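Glycoside hydrolase family 81 (Clostridium thermocellum, PDB 6FOP) hydrolyses beta-1,3-glucans, probably including laminarin, as a family 81 glycoside hydrolase from the cellulosome of Clostridium thermocellum. Local coordinates at residues W478-H482 with A483-D487; T462-P465 with F466-F470; M704-G707 with P708-A712; R517-G520 with I521-T525; C192-A196 with G197-F201. One frame throughout, in Å; residues are numbered along the deposited sequence.

Contact 1. Residues W478-H482 with A483-D487; sequences WASGH and AGFAD
Ser480 and Ala483 close the first link of this loop: the Ala483 N-H points at Ser480 OG over 2.9 Å, with an N-H...O angle of 153°. With OG anti to the backbone N, the hydroxyl reaches forward along the chain and also takes a weak bond from His482 N at 3.4 Å. The same oxygen sits 3.4 Å above the His482 ring plane, over its centre, while Phe485 CE2 is 3.7 Å from Ser480 OG, which lies near the plane of the phenyl ring at its edge. A second link runs from Gly484 N to His482 ND1 at 3.0 Å, the donor only 12° out of the imidazole plane. Beyond it, His482 CE1 and Phe485 CE2 meet at 4.0 Å; the rings are nearly parallel (30°) but heavily offset, with little overlap. Further out, Glu412 binds His482 NE2, Asn489 reaches Ser480 O through its ND2, and Trp556 meets Phe485 edge-to-face. An inverse gamma turn at Gly484 is closed by the weak Phe485 N to Ala483 O bond. One side chain oxygen and one ring nitrogen thus bind consecutive backbone N-H groups; ND1 acts as an acceptor, and the imidazole is held at both nitrogens, which fixes its rotation.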
loop_
_atom_site.group_PDB
_atom_site.type_symbol
_atom_site.label_atom_id
_atom_site.label_comp_id
_atom_site.label_asym_id
_atom_site.label_seq_id
_atom_site.Cartn_x
_atom_site.Cartn_y
_atom_site.Cartn_z
ATOM N N TRP A 478 3.191 -2.369 0.076
ATOM C CA TRP A 478 4.035 -3.443 0.547
ATOM C C TRP A 478 5.507 -3.056 0.414
ATOM O O TRP A 478 5.947 -2.502 -0.614
ATOM C CB TRP A 478 3.811 -4.705 -0.257
ATOM C CG TRP A 478 2.489 -5.396 -0.086
ATOM C CD1 TRP A 478 1.587 -5.641 -1.077
ATOM C CD2 TRP A 478 1.963 -6.030 1.084
ATOM N NE1 TRP A 478 0.517 -6.352 -0.605
ATOM C CE2 TRP A 478 0.721 -6.611 0.717
ATOM C CE3 TRP A 478 2.373 -6.122 2.417
ATOM C CZ2 TRP A 478 -0.040 -7.344 1.599
ATOM C CZ3 TRP A 478 1.611 -6.858 3.298
ATOM C CH2 TRP A 478 0.392 -7.438 2.883
ATOM N N ALA A 479 6.257 -3.368 1.464
ATOM C CA ALA A 479 7.663 -2.996 1.548
ATOM C C ALA A 479 8.626 -3.962 0.893
ATOM O O ALA A 479 9.612 -3.531 0.294
ATOM C CB ALA A 479 8.057 -2.778 2.991
ATOM N N SER A 480 8.367 -5.277 1.007
ATOM C CA SER A 480 9.352 -6.270 0.536
ATOM C C SER A 480 9.244 -6.444 -0.968
ATOM O O SER A 480 8.161 -6.680 -1.476
ATOM C CB SER A 480 9.111 -7.613 1.216
ATOM O OG SER A 480 10.026 -8.591 0.770
ATOM N N GLY A 481 10.372 -6.386 -1.676
ATOM C CA GLY A 481 10.346 -6.679 -3.105
ATOM C C GLY A 481 9.915 -8.098 -3.443
ATOM O O GLY A 481 9.258 -8.318 -4.465
ATOM N N HIS A 482 10.285 -9.036 -2.562
ATOM C CA HIS A 482 10.211 -10.463 -2.837
ATOM C C HIS A 482 9.215 -11.249 -1.993
ATOM O O HIS A 482 8.853 -12.368 -2.395
ATOM C CB HIS A 482 11.616 -11.075 -2.707
ATOM C CG HIS A 482 12.309 -10.740 -1.435
ATOM N ND1 HIS A 482 11.980 -11.303 -0.231
ATOM C CD2 HIS A 482 13.253 -9.818 -1.165
ATOM C CE1 HIS A 482 12.737 -10.794 0.721
ATOM N NE2 HIS A 482 13.508 -9.877 0.177
ATOM N N ALA A 483 8.794 -10.736 -0.831
ATOM C CA ALA A 483 7.843 -11.461 0.043
ATOM C C ALA A 483 8.370 -12.840 0.453
ATOM O O ALA A 483 7.615 -13.792 0.676
ATOM C CB ALA A 483 6.471 -11.554 -0.587
ATOM N N GLY A 484 9.671 -12.948 0.646
ATOM C CA GLY A 484 10.341 -14.216 0.934
ATOM C C GLY A 484 10.344 -14.541 2.425
ATOM O O GLY A 484 11.403 -14.811 3.010
ATOM N N PHE A 485 9.149 -14.588 3.003
ATOM C CA PHE A 485 8.950 -14.840 4.435
ATOM C C PHE A 485 7.771 -15.798 4.594
ATOM O O PHE A 485 6.845 -15.791 3.782
ATOM C CB PHE A 485 8.602 -13.529 5.156
ATOM C CG PHE A 485 9.631 -12.468 5.028
ATOM C CD1 PHE A 485 10.678 -12.420 5.921
ATOM C CD2 PHE A 485 9.519 -11.471 4.056
ATOM C CE1 PHE A 485 11.631 -11.422 5.814
ATOM C CE2 PHE A 485 10.459 -10.451 3.960
ATOM C CZ PHE A 485 11.517 -10.437 4.833
ATOM N N ALA A 486 7.803 -16.619 5.641
ATOM C CA ALA A 486 6.667 -17.469 5.958
ATOM C C ALA A 486 5.365 -16.689 6.054
ATOM O O ALA A 486 4.313 -17.206 5.679
ATOM C CB ALA A 486 6.902 -18.222 7.257
ATOM N N ASP A 487 5.433 -15.463 6.590
ATOM C CA ASP A 487 4.248 -14.621 6.754
ATOM C C ASP A 487 3.936 -13.696 5.596
ATOM O O ASP A 487 3.047 -12.828 5.708
ATOM C CB ASP A 487 4.373 -13.839 8.059
ATOM C CG ASP A 487 4.264 -14.743 9.268
ATOM O OD1 ASP A 487 3.511 -15.747 9.214
ATOM O OD2 ASP A 487 4.942 -14.490 10.250
#

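Contact 2. Residues T462-P465 with F466-F470; sequences TRFP and FLRNF. With CA (calcium ion), chain B.
Pro465 lies over one face of the Arg468 guanidinium, and this is the tight part of the contact: Pro465 CD is 3.3 Å from Arg468 NH2, and Pro465 CG stands 3.6 Å above the guanidinium plane, offset toward its rim. The arginine chain runs out extended and then bends at chi3 (-54°), which folds its flat end back over the proline. Phe464 joins from another direction, its CD1 4.2 Å from Arg468 NH2, so that the edges of the two flat groups meet. The charged end is anchored outside the loop: Asp453 forms a salt bridge with NH2, Gly398 O accepts from the same nitrogen, and Thr37 binds NH1. The backbone side is hydrated. A water bridges Pro465 O, to which it donates at 2.7 Å, and Arg468 N, from which it accepts at 2.9 Å. Farther along, a calcium ion takes Leu467 O and Phe470 O, each at 2.3 Å, together with Arg468 O and four waters, one of which also donates to Phe466 O. None of the seven ligands carries a formal charge, so the ion is held by carbonyl and water dipoles; by tying three carbonyls together it probably fixes the backbone there.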
loop_
_atom_site.group_PDB
_atom_site.type_symbol
_atom_site.label_atom_id
_atom_site.label_comp_id
_atom_site.label_asym_id
_atom_site.label_seq_id
_atom_site.Cartn_x
_atom_site.Cartn_y
_atom_site.Cartn_z
ATOM N N THR A 462 5.936 -0.085 -20.605
ATOM C CA THR A 462 6.501 -1.363 -20.179
ATOM C C THR A 462 7.809 -1.258 -19.410
ATOM O O THR A 462 8.359 -2.278 -18.986
ATOM C CB THR A 462 6.749 -2.282 -21.404
ATOM O OG1 THR A 462 7.694 -1.654 -22.287
ATOM C CG2 THR A 462 5.471 -2.543 -22.153
ATOM N N ARG A 463 8.303 -0.037 -19.188
ATOM C CA ARG A 463 9.574 0.130 -18.481
ATOM C C ARG A 463 9.453 -0.131 -16.985
ATOM O O ARG A 463 10.442 -0.436 -16.333
ATOM C CB ARG A 463 10.104 1.554 -18.682
ATOM C CG ARG A 463 10.427 1.901 -20.128
ATOM C CD ARG A 463 10.781 3.377 -20.289
ATOM N NE ARG A 463 9.649 4.215 -19.882
ATOM C CZ ARG A 463 9.674 5.534 -19.728
ATOM N NH1 ARG A 463 10.785 6.224 -19.968
ATOM N NH2 ARG A 463 8.576 6.155 -19.326
ATOM N N PHE A 464 8.241 0.015 -16.451
ATOM C CA PHE A 464 7.961 -0.152 -15.026
ATOM C C PHE A 464 6.647 -0.898 -14.899
ATOM O O PHE A 464 5.754 -0.683 -15.707
ATOM C CB PHE A 464 7.838 1.216 -14.321
ATOM C CG PHE A 464 9.064 2.089 -14.477
ATOM C CD1 PHE A 464 10.180 1.880 -13.699
ATOM C CD2 PHE A 464 9.117 3.049 -15.475
ATOM C CE1 PHE A 464 11.313 2.642 -13.869
ATOM C CE2 PHE A 464 10.250 3.816 -15.655
ATOM C CZ PHE A 464 11.348 3.615 -14.849
ATOM N N PRO A 465 6.511 -1.741 -13.863
ATOM C CA PRO A 465 5.266 -2.466 -13.711
ATOM C C PRO A 465 4.159 -1.541 -13.200
ATOM O O PRO A 465 4.442 -0.437 -12.695
ATOM C CB PRO A 465 5.624 -3.545 -12.700
ATOM C CG PRO A 465 6.643 -2.890 -11.816
ATOM C CD PRO A 465 7.424 -1.970 -12.731
ATOM N N PHE A 466 2.917 -1.960 -13.323
ATOM C CA PHE A 466 1.769 -1.168 -12.891
ATOM C C PHE A 466 1.717 -1.105 -11.371
ATOM O O PHE A 466 1.705 -2.138 -10.709
ATOM C CB PHE A 466 0.486 -1.788 -13.434
ATOM C CG PHE A 466 -0.754 -0.992 -13.154
ATOM C CD1 PHE A 466 -1.008 0.190 -13.829
ATOM C CD2 PHE A 466 -1.712 -1.472 -12.287
ATOM C CE1 PHE A 466 -2.162 0.889 -13.571
ATOM C CE2 PHE A 466 -2.877 -0.776 -12.041
ATOM C CZ PHE A 466 -3.094 0.401 -12.692
ATOM N N LEU A 467 1.724 0.102 -10.818
ATOM C CA LEU A 467 1.562 0.327 -9.374
ATOM C C LEU A 467 2.408 -0.590 -8.510
ATOM O O LEU A 467 1.885 -1.419 -7.728
ATOM C CB LEU A 467 0.080 0.243 -8.982
ATOM C CG LEU A 467 -0.911 1.210 -9.607
ATOM C CD1 LEU A 467 -2.297 0.980 -9.024
ATOM C CD2 LEU A 467 -0.471 2.674 -9.436
ATOM N N ARG A 468 3.720 -0.428 -8.607
ATOM C CA ARG A 468 4.617 -1.325 -7.892
ATOM C C ARG A 468 4.271 -1.528 -6.430
ATOM O O ARG A 468 3.812 -2.610 -6.020
ATOM C CB ARG A 468 6.089 -0.924 -8.033
ATOM C CG ARG A 468 7.052 -1.948 -7.453
ATOM C CD ARG A 468 8.469 -1.436 -7.294
ATOM N NE ARG A 468 8.983 -0.911 -8.550
ATOM C CZ ARG A 468 9.488 -1.643 -9.543
ATOM N NH1 ARG A 468 9.576 -2.980 -9.466
ATOM N NH2 ARG A 468 9.877 -1.047 -10.658
ATOM N N ASN A 469 4.485 -0.505 -5.589
ATOM C CA ASN A 469 4.348 -0.752 -4.154
ATOM C C ASN A 469 2.911 -0.890 -3.650
ATOM O O ASN A 469 2.670 -1.613 -2.668
ATOM C CB ASN A 469 5.116 0.271 -3.353
ATOM C CG ASN A 469 6.601 0.130 -3.574
ATOM O OD1 ASN A 469 7.142 0.772 -4.490
ATOM N ND2 ASN A 469 7.259 -0.712 -2.808
ATOM N N PHE A 470 1.952 -0.270 -4.335
ATOM C CA PHE A 470 0.577 -0.272 -3.870
ATOM C C PHE A 470 -0.110 -1.571 -4.260
ATOM O O PHE A 470 0.023 -1.991 -5.421
ATOM C CB PHE A 470 -0.190 0.902 -4.435
ATOM C CG PHE A 470 -1.524 1.117 -3.780
ATOM C CD1 PHE A 470 -1.587 1.572 -2.452
ATOM C CD2 PHE A 470 -2.699 0.936 -4.463
ATOM C CE1 PHE A 470 -2.809 1.791 -1.837
ATOM C CE2 PHE A 470 -3.917 1.172 -3.848
ATOM C CZ PHE A 470 -3.967 1.600 -2.529
HETATM CA CA CA B . 1.507 -3.386 -6.546
HETATM O O HOH W 1 5.231 1.083 -10.564
HETATM O O HOH W 2 0.385 -3.563 -8.649
HETATM O O HOH W 3 1.884 -3.988 -4.227
HETATM O O HOH W 4 0.021 -5.265 -6.118
HETATM O O HOH W 5 2.985 -5.001 -7.480
#

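Contact 3. Residues M704-G707 with P708-A712; sequences MTVG and PHSMA
Met704 and Val706 face Ala712 across a beta arch: strands 704-706 and 710-712 run nearly antiparallel (160°), their axes approach to 7.8 Å, and each bonds to a different neighbour. Strand 703-706 pairs with 694-697, and strand 710-715 with 681-688, so the two meet through side chains. The apolar group is small. Met704 CE, brought round by a bend at chi3 (61°), lies 3.8 Å from Ala712 CB and 3.6 Å from Ala712 O. Val706 sends both methyls the same way: its CG1 and CG2 each stand 3.9 Å from Ala712 CB, so the alanine methyl fits against the valine fork. Tyr684 and Val686 of strand 681-688 also touch Met704 and Val706. Polar links gather at the bend. In the conformer described, one of two, Ser710 OG donates to Gly707 O at 2.9 Å, approaching from 52° above the carbonyl plane, not on a lone pair. Opposite Asn688 the strand carries a G1 beta bulge formed by His709, at positive phi, and Ser710; Asn688 ND2 also binds Val706 O. One water accepts from Gly707 N at 2.9 Å and, in that conformer, donates weakly to Ser710 OG at 3.4 Å.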
loop_
_atom_site.group_PDB
_atom_site.type_symbol
_atom_site.label_atom_id
_atom_site.label_comp_id
_atom_site.label_asym_id
_atom_site.label_seq_id
_atom_site.Cartn_x
_atom_site.Cartn_y
_atom_site.Cartn_z
ATOM N N MET A 704 -14.725 30.809 -0.507
ATOM C CA MET A 704 -13.497 31.613 -0.535
ATOM C C MET A 704 -13.026 31.806 -1.959
ATOM O O MET A 704 -13.071 30.879 -2.770
ATOM C CB MET A 704 -12.390 30.908 0.248
ATOM C CG MET A 704 -12.662 30.786 1.737
ATOM S SD MET A 704 -11.529 29.684 2.618
ATOM C CE MET A 704 -9.963 30.509 2.326
ATOM N N THR A 705 -12.585 33.019 -2.276
ATOM C CA THR A 705 -11.916 33.274 -3.521
ATOM C C THR A 705 -10.429 33.398 -3.211
ATOM O O THR A 705 -10.044 34.160 -2.334
ATOM C CB THR A 705 -12.457 34.532 -4.219
ATOM O OG1 THR A 705 -13.847 34.345 -4.485
ATOM C CG2 THR A 705 -11.715 34.770 -5.532
ATOM N N VAL A 706 -9.617 32.649 -3.934
ATOM C CA VAL A 706 -8.199 32.475 -3.638
ATOM C C VAL A 706 -7.404 32.816 -4.879
ATOM O O VAL A 706 -7.617 32.240 -5.949
ATOM C CB VAL A 706 -7.881 31.034 -3.196
ATOM C CG1 VAL A 706 -6.416 30.925 -2.764
ATOM C CG2 VAL A 706 -8.848 30.635 -2.091
ATOM N N GLY A 707 -6.471 33.749 -4.734
ATOM C CA GLY A 707 -5.664 34.157 -5.855
ATOM C C GLY A 707 -4.697 33.076 -6.338
ATOM O O GLY A 707 -4.438 32.105 -5.639
ATOM N N PRO A 708 -4.189 33.229 -7.562
ATOM C CA PRO A 708 -3.232 32.271 -8.101
ATOM C C PRO A 708 -1.980 32.090 -7.244
ATOM O O PRO A 708 -1.509 33.049 -6.633
ATOM C CB PRO A 708 -2.863 32.869 -9.469
ATOM C CG PRO A 708 -3.152 34.310 -9.344
ATOM C CD PRO A 708 -4.317 34.425 -8.424
ATOM N N HIS A 709 -1.496 30.851 -7.165
ATOM C CA HIS A 709 -0.246 30.534 -6.463
ATOM C C HIS A 709 -0.222 31.138 -5.067
ATOM O O HIS A 709 0.733 31.801 -4.691
ATOM C CB HIS A 709 0.967 30.955 -7.285
ATOM C CG HIS A 709 0.973 30.369 -8.653
ATOM N ND1 HIS A 709 1.097 29.016 -8.878
ATOM C CD2 HIS A 709 0.806 30.937 -9.871
ATOM C CE1 HIS A 709 1.048 28.780 -10.174
ATOM N NE2 HIS A 709 0.864 29.925 -10.801
ATOM N N SER A 710 -1.266 30.866 -4.294
ATOM C CA SER A 710 -1.312 31.357 -2.940
ATOM C C SER A 710 -2.133 30.525 -2.006
ATOM O O SER A 710 -3.033 29.758 -2.420
ATOM C CB SER A 710 -1.864 32.763 -2.925
ATOM O OG SER A 710 -3.259 32.743 -3.122
ATOM N N MET A 711 -1.805 30.704 -0.734
ATOM C CA MET A 711 -2.578 30.155 0.378
ATOM C C MET A 711 -3.524 31.217 0.910
ATOM O O MET A 711 -3.169 32.396 1.019
ATOM C CB MET A 711 -1.679 29.660 1.527
ATOM C CG MET A 711 -2.407 28.878 2.621
ATOM S SD MET A 711 -1.368 27.847 3.699
ATOM C CE MET A 711 -1.117 26.452 2.622
ATOM N N ALA A 712 -4.736 30.803 1.238
ATOM C CA ALA A 712 -5.723 31.674 1.878
ATOM C C ALA A 712 -6.301 30.986 3.090
ATOM O O ALA A 712 -6.481 29.761 3.090
ATOM C CB ALA A 712 -6.818 32.051 0.920
HETATM O O HOH W 6 -5.688 34.859 -2.186
#

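Contact 4. Residues R517-G520 with I521-T525; sequences RDLG and IYLYT
Leu523 reaches back one helical turn onto Leu519, and its side chain can be followed outward. Its CB lies 3.6 Å from Leu519 O and CG only 3.3 Å from that same oxygen, because CG stands beside the backbone N and anti to the carbonyl carbon (chi1 -61°). At the tip, Leu523 CD1 meets Leu519 CD1 at 3.8 Å, while the other methyl, CD2, turns to Phe470. The oxygen under this chain is itself engaged, since Leu523 N donates to Leu519 O over 2.9 Å at 170°. Equivalent i to i+4 bonds join Ile521 to Arg517, Tyr522 to Asp518 and Tyr524 to Gly520. On a different side of the helix, Ile521 and Arg517 lie side by side, pointing the same way, with Ile521 CD1 4.1 Å from Arg517 CG. Beyond that point the arginine turns its edge to its neighbour: NE and NH2 both grip Asp518 OD1, NE at 2.9 Å, the oxygen lying 2° out of the guanidinium plane. Glu509 pairs with Arg517 NH1. Tyr522 stacks on Trp232 of strand 223-235, whereas Leu523 and Tyr524 pack on helix 494-511. Such a buried helix, packed against its preceding helix, is consistent with the (alpha/alpha)6 barrel of the family 81 C-terminal domain.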
loop_
_atom_site.group_PDB
_atom_site.type_symbol
_atom_site.label_atom_id
_atom_site.label_comp_id
_atom_site.label_asym_id
_atom_site.label_seq_id
_atom_site.Cartn_x
_atom_site.Cartn_y
_atom_site.Cartn_z
ATOM N N ARG A 517 -1.982 13.857 -10.597
ATOM C CA ARG A 517 -2.655 14.292 -9.376
ATOM C C ARG A 517 -3.695 13.264 -8.903
ATOM O O ARG A 517 -3.729 12.897 -7.738
ATOM C CB ARG A 517 -3.342 15.633 -9.572
ATOM C CG ARG A 517 -3.994 16.125 -8.310
ATOM C CD ARG A 517 -4.996 17.184 -8.614
ATOM N NE ARG A 517 -6.102 16.669 -9.416
ATOM C CZ ARG A 517 -7.019 17.432 -9.986
ATOM N NH1 ARG A 517 -6.961 18.755 -9.876
ATOM N NH2 ARG A 517 -7.994 16.881 -10.699
ATOM N N ASP A 518 -4.508 12.783 -9.834
ATOM C CA ASP A 518 -5.618 11.904 -9.480
ATOM C C ASP A 518 -5.106 10.542 -9.050
ATOM O O ASP A 518 -5.711 9.913 -8.182
ATOM C CB ASP A 518 -6.586 11.783 -10.651
ATOM C CG ASP A 518 -7.358 13.081 -10.932
ATOM O OD1 ASP A 518 -7.197 14.081 -10.190
ATOM O OD2 ASP A 518 -8.126 13.079 -11.909
ATOM N N LEU A 519 -3.993 10.097 -9.639
ATOM C CA LEU A 519 -3.255 8.916 -9.167
ATOM C C LEU A 519 -2.910 9.092 -7.689
ATOM O O LEU A 519 -3.130 8.190 -6.863
ATOM C CB LEU A 519 -1.986 8.725 -9.994
ATOM C CG LEU A 519 -0.925 7.745 -9.464
ATOM C CD1 LEU A 519 -1.400 6.307 -9.521
ATOM C CD2 LEU A 519 0.392 7.925 -10.200
ATOM N N GLY A 520 -2.332 10.234 -7.348
ATOM C CA GLY A 520 -1.999 10.523 -5.956
ATOM C C GLY A 520 -3.202 10.471 -5.039
ATOM O O GLY A 520 -3.117 9.934 -3.923
ATOM N N ILE A 521 -4.310 11.067 -5.472
ATOM C CA ILE A 521 -5.529 11.086 -4.681
ATOM C C ILE A 521 -6.031 9.669 -4.461
ATOM O O ILE A 521 -6.441 9.305 -3.357
ATOM C CB ILE A 521 -6.581 12.044 -5.261
ATOM C CG1 ILE A 521 -6.047 13.479 -5.182
ATOM C CG2 ILE A 521 -7.923 11.892 -4.551
ATOM C CD1 ILE A 521 -6.896 14.505 -5.890
ATOM N N TYR A 522 -6.007 8.867 -5.513
ATOM C CA TYR A 522 -6.361 7.439 -5.421
ATOM C C TYR A 522 -5.523 6.702 -4.377
ATOM O O TYR A 522 -6.037 6.024 -3.456
ATOM C CB TYR A 522 -6.238 6.797 -6.817
ATOM C CG TYR A 522 -6.120 5.272 -6.837
ATOM C CD1 TYR A 522 -7.209 4.470 -6.517
ATOM C CD2 TYR A 522 -4.918 4.647 -7.121
ATOM C CE1 TYR A 522 -7.114 3.083 -6.518
ATOM C CE2 TYR A 522 -4.820 3.259 -7.096
ATOM C CZ TYR A 522 -5.908 2.497 -6.803
ATOM O OH TYR A 522 -5.788 1.125 -6.782
ATOM N N LEU A 523 -4.204 6.823 -4.513
ATOM C CA LEU A 523 -3.298 6.133 -3.582
ATOM C C LEU A 523 -3.452 6.603 -2.156
ATOM O O LEU A 523 -3.543 5.801 -1.226
ATOM C CB LEU A 523 -1.852 6.270 -4.055
ATOM C CG LEU A 523 -1.541 5.669 -5.429
ATOM C CD1 LEU A 523 -0.188 6.155 -5.944
ATOM C CD2 LEU A 523 -1.556 4.138 -5.355
ATOM N N TYR A 524 -3.411 7.917 -1.982
ATOM C CA TYR A 524 -3.492 8.524 -0.669
ATOM C C TYR A 524 -4.782 8.172 0.046
ATOM O O TYR A 524 -4.780 7.704 1.193
ATOM C CB TYR A 524 -3.375 10.052 -0.829
ATOM C CG TYR A 524 -3.571 10.840 0.448
ATOM C CD1 TYR A 524 -2.530 11.052 1.345
ATOM C CD2 TYR A 524 -4.815 11.346 0.775
ATOM C CE1 TYR A 524 -2.743 11.765 2.525
ATOM C CE2 TYR A 524 -5.017 12.076 1.936
ATOM C CZ TYR A 524 -3.984 12.277 2.811
ATOM O OH TYR A 524 -4.208 12.989 3.956
ATOM N N THR A 525 -5.907 8.404 -0.618
ATOM C CA THR A 525 -7.199 8.191 0.002
ATOM C C THR A 525 -7.391 6.726 0.377
ATOM O O THR A 525 -7.858 6.396 1.464
ATOM C CB THR A 525 -8.303 8.701 -0.936
ATOM O OG1 THR A 525 -8.052 10.092 -1.275
ATOM C CG2 THR A 525 -9.654 8.601 -0.285
#

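Contact 5. Residues C192-A196 with G197-F201; sequences CILPA and GKNYF
Leu194 leans over the backbone of the returning chain: its CB is 3.5 Å from Lys198 O, and with CG beside the backbone N (chi1 -64°) the two methyls part, CD1 going to Asn199 OD1 at 3.9 Å and CD2 toward Tyr200 O. Pro195 and Lys198 cross at about a right angle, Pro195 CG touching Lys198 CD at 3.7 Å. In the lysine conformer described, one of two, the chain is extended beyond CG and carries NZ to Ser178 O. Nearer the strands, Cys192 SG is anti to its own N (chi1 -179°) and makes an oblique sulfur-aromatic contact, 5.0 Å from the centroid of the Phe201 ring and 72° off the ring normal; Cys192 CB is 3.9 Å from Phe201 CE1. Lys198 N donates to Pro195 O at 3.1 Å, and a water bridges that oxygen to Asn199 OD1. Gly197, at positive phi, holds the place where a CB would clash with Ala196 O. This is a type II beta turn in a beta arch, carrying the chain from strand 189-193 of one antiparallel sheet to strand 200-206 of another.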
loop_
_atom_site.group_PDB
_atom_site.type_symbol
_atom_site.label_atom_id
_atom_site.label_comp_id
_atom_site.label_asym_id
_atom_site.label_seq_id
_atom_site.Cartn_x
_atom_site.Cartn_y
_atom_site.Cartn_z
ATOM N N CYS A 192 -8.927 -36.881 -9.600
ATOM C CA CYS A 192 -10.025 -36.546 -10.472
ATOM C C CYS A 192 -9.723 -37.114 -11.851
ATOM O O CYS A 192 -8.760 -36.677 -12.493
ATOM C CB CYS A 192 -10.194 -35.036 -10.552
ATOM S SG CYS A 192 -11.558 -34.547 -11.610
ATOM N N ILE A 193 -10.526 -38.090 -12.288
ATOM C CA ILE A 193 -10.329 -38.690 -13.602
ATOM C C ILE A 193 -11.042 -37.800 -14.597
ATOM O O ILE A 193 -12.266 -37.844 -14.737
ATOM C CB ILE A 193 -10.840 -40.133 -13.661
ATOM C CG1 ILE A 193 -10.275 -40.963 -12.503
ATOM C CG2 ILE A 193 -10.510 -40.742 -15.011
ATOM C CD1 ILE A 193 -8.771 -41.033 -12.436
ATOM N N LEU A 194 -10.267 -36.982 -15.279
ATOM C CA LEU A 194 -10.824 -36.027 -16.220
ATOM C C LEU A 194 -11.361 -36.719 -17.465
ATOM O O LEU A 194 -10.770 -37.678 -17.937
ATOM C CB LEU A 194 -9.756 -35.024 -16.661
ATOM C CG LEU A 194 -9.169 -34.112 -15.583
ATOM C CD1 LEU A 194 -7.916 -33.440 -16.151
ATOM C CD2 LEU A 194 -10.216 -33.102 -15.136
ATOM N N PRO A 195 -12.476 -36.230 -18.011
ATOM C CA PRO A 195 -12.912 -36.749 -19.314
ATOM C C PRO A 195 -12.018 -36.284 -20.435
ATOM O O PRO A 195 -11.404 -35.226 -20.328
ATOM C CB PRO A 195 -14.307 -36.163 -19.480
ATOM C CG PRO A 195 -14.447 -35.110 -18.478
ATOM C CD PRO A 195 -13.298 -35.095 -17.563
ATOM N N ALA A 196 -11.998 -37.030 -21.534
ATOM C CA ALA A 196 -11.184 -36.651 -22.686
ATOM C C ALA A 196 -11.567 -35.263 -23.159
ATOM O O ALA A 196 -12.746 -34.957 -23.337
ATOM C CB ALA A 196 -11.360 -37.649 -23.809
ATOM N N GLY A 197 -10.562 -34.415 -23.314
ATOM C CA GLY A 197 -10.781 -33.086 -23.852
ATOM C C GLY A 197 -11.162 -32.000 -22.871
ATOM O O GLY A 197 -11.289 -30.862 -23.278
ATOM N N LYS A 198 -11.332 -32.358 -21.605
ATOM C CA LYS A 198 -11.642 -31.379 -20.567
ATOM C C LYS A 198 -10.565 -31.444 -19.529
ATOM O O LYS A 198 -10.215 -32.517 -19.023
ATOM C CB LYS A 198 -12.963 -31.703 -19.921
ATOM C CG LYS A 198 -14.081 -31.878 -20.908
ATOM C CD LYS A 198 -15.391 -31.935 -20.145
ATOM C CE LYS A 198 -16.444 -32.453 -21.074
ATOM N NZ LYS A 198 -17.780 -32.496 -20.439
ATOM N N ASN A 199 -9.990 -30.289 -19.245
ATOM C CA ASN A 199 -8.790 -30.266 -18.425
ATOM C C ASN A 199 -8.768 -29.124 -17.412
ATOM O O ASN A 199 -7.733 -28.850 -16.816
ATOM C CB ASN A 199 -7.543 -30.208 -19.306
ATOM C CG ASN A 199 -7.407 -31.385 -20.214
ATOM O OD1 ASN A 199 -6.881 -32.419 -19.809
ATOM N ND2 ASN A 199 -7.894 -31.267 -21.417
ATOM N N TYR A 200 -9.935 -28.538 -17.195
ATOM C CA TYR A 200 -10.105 -27.488 -16.183
ATOM C C TYR A 200 -10.592 -28.088 -14.865
ATOM O O TYR A 200 -11.236 -29.151 -14.830
ATOM C CB TYR A 200 -11.074 -26.417 -16.702
ATOM C CG TYR A 200 -12.403 -26.951 -17.167
ATOM C CD1 TYR A 200 -12.590 -27.354 -18.496
ATOM C CD2 TYR A 200 -13.476 -27.059 -16.312
ATOM C CE1 TYR A 200 -13.796 -27.852 -18.923
ATOM C CE2 TYR A 200 -14.695 -27.570 -16.744
ATOM C CZ TYR A 200 -14.850 -27.951 -18.059
ATOM O OH TYR A 200 -16.032 -28.503 -18.524
ATOM N N PHE A 201 -10.287 -27.413 -13.757
ATOM C CA PHE A 201 -10.570 -27.964 -12.404
ATOM C C PHE A 201 -10.514 -26.776 -11.460
ATOM O O PHE A 201 -9.597 -25.964 -11.576
ATOM C CB PHE A 201 -9.506 -28.993 -12.034
ATOM C CG PHE A 201 -9.707 -29.651 -10.708
ATOM C CD1 PHE A 201 -10.533 -30.769 -10.602
ATOM C CD2 PHE A 201 -9.102 -29.157 -9.566
ATOM C CE1 PHE A 201 -10.727 -31.386 -9.405
ATOM C CE2 PHE A 201 -9.305 -29.785 -8.334
ATOM C CZ PHE A 201 -10.131 -30.895 -8.262
HETATM O O HOH W 7 -8.505 -34.697 -20.131
#

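Contacts 1, 2 and 4 form a connected group, with contact 2 in the middle. Contact 2 precedes contact 1 along the chain; their centres are about 17 Å apart, and Trp478 N probably donates a hydrogen bond to Asn469 O (2.9 Å). Contact 2 also packs on contact 4, where Phe470 CG meets Leu523 CD2 at 3.4 Å and Leu467 CD2 meets Leu519 CD1 at 3.8 Å. Two of three calcium-binding residues thus rest on helix 514-534; Leu523's side chain is about 8 Å from the ion. A methylpentanediol, probably from the crystallisation liquor, about 5 Å from Phe485's side chain may mark a pocket. The centres of contacts 3 and 5 lie about 67 Å apart.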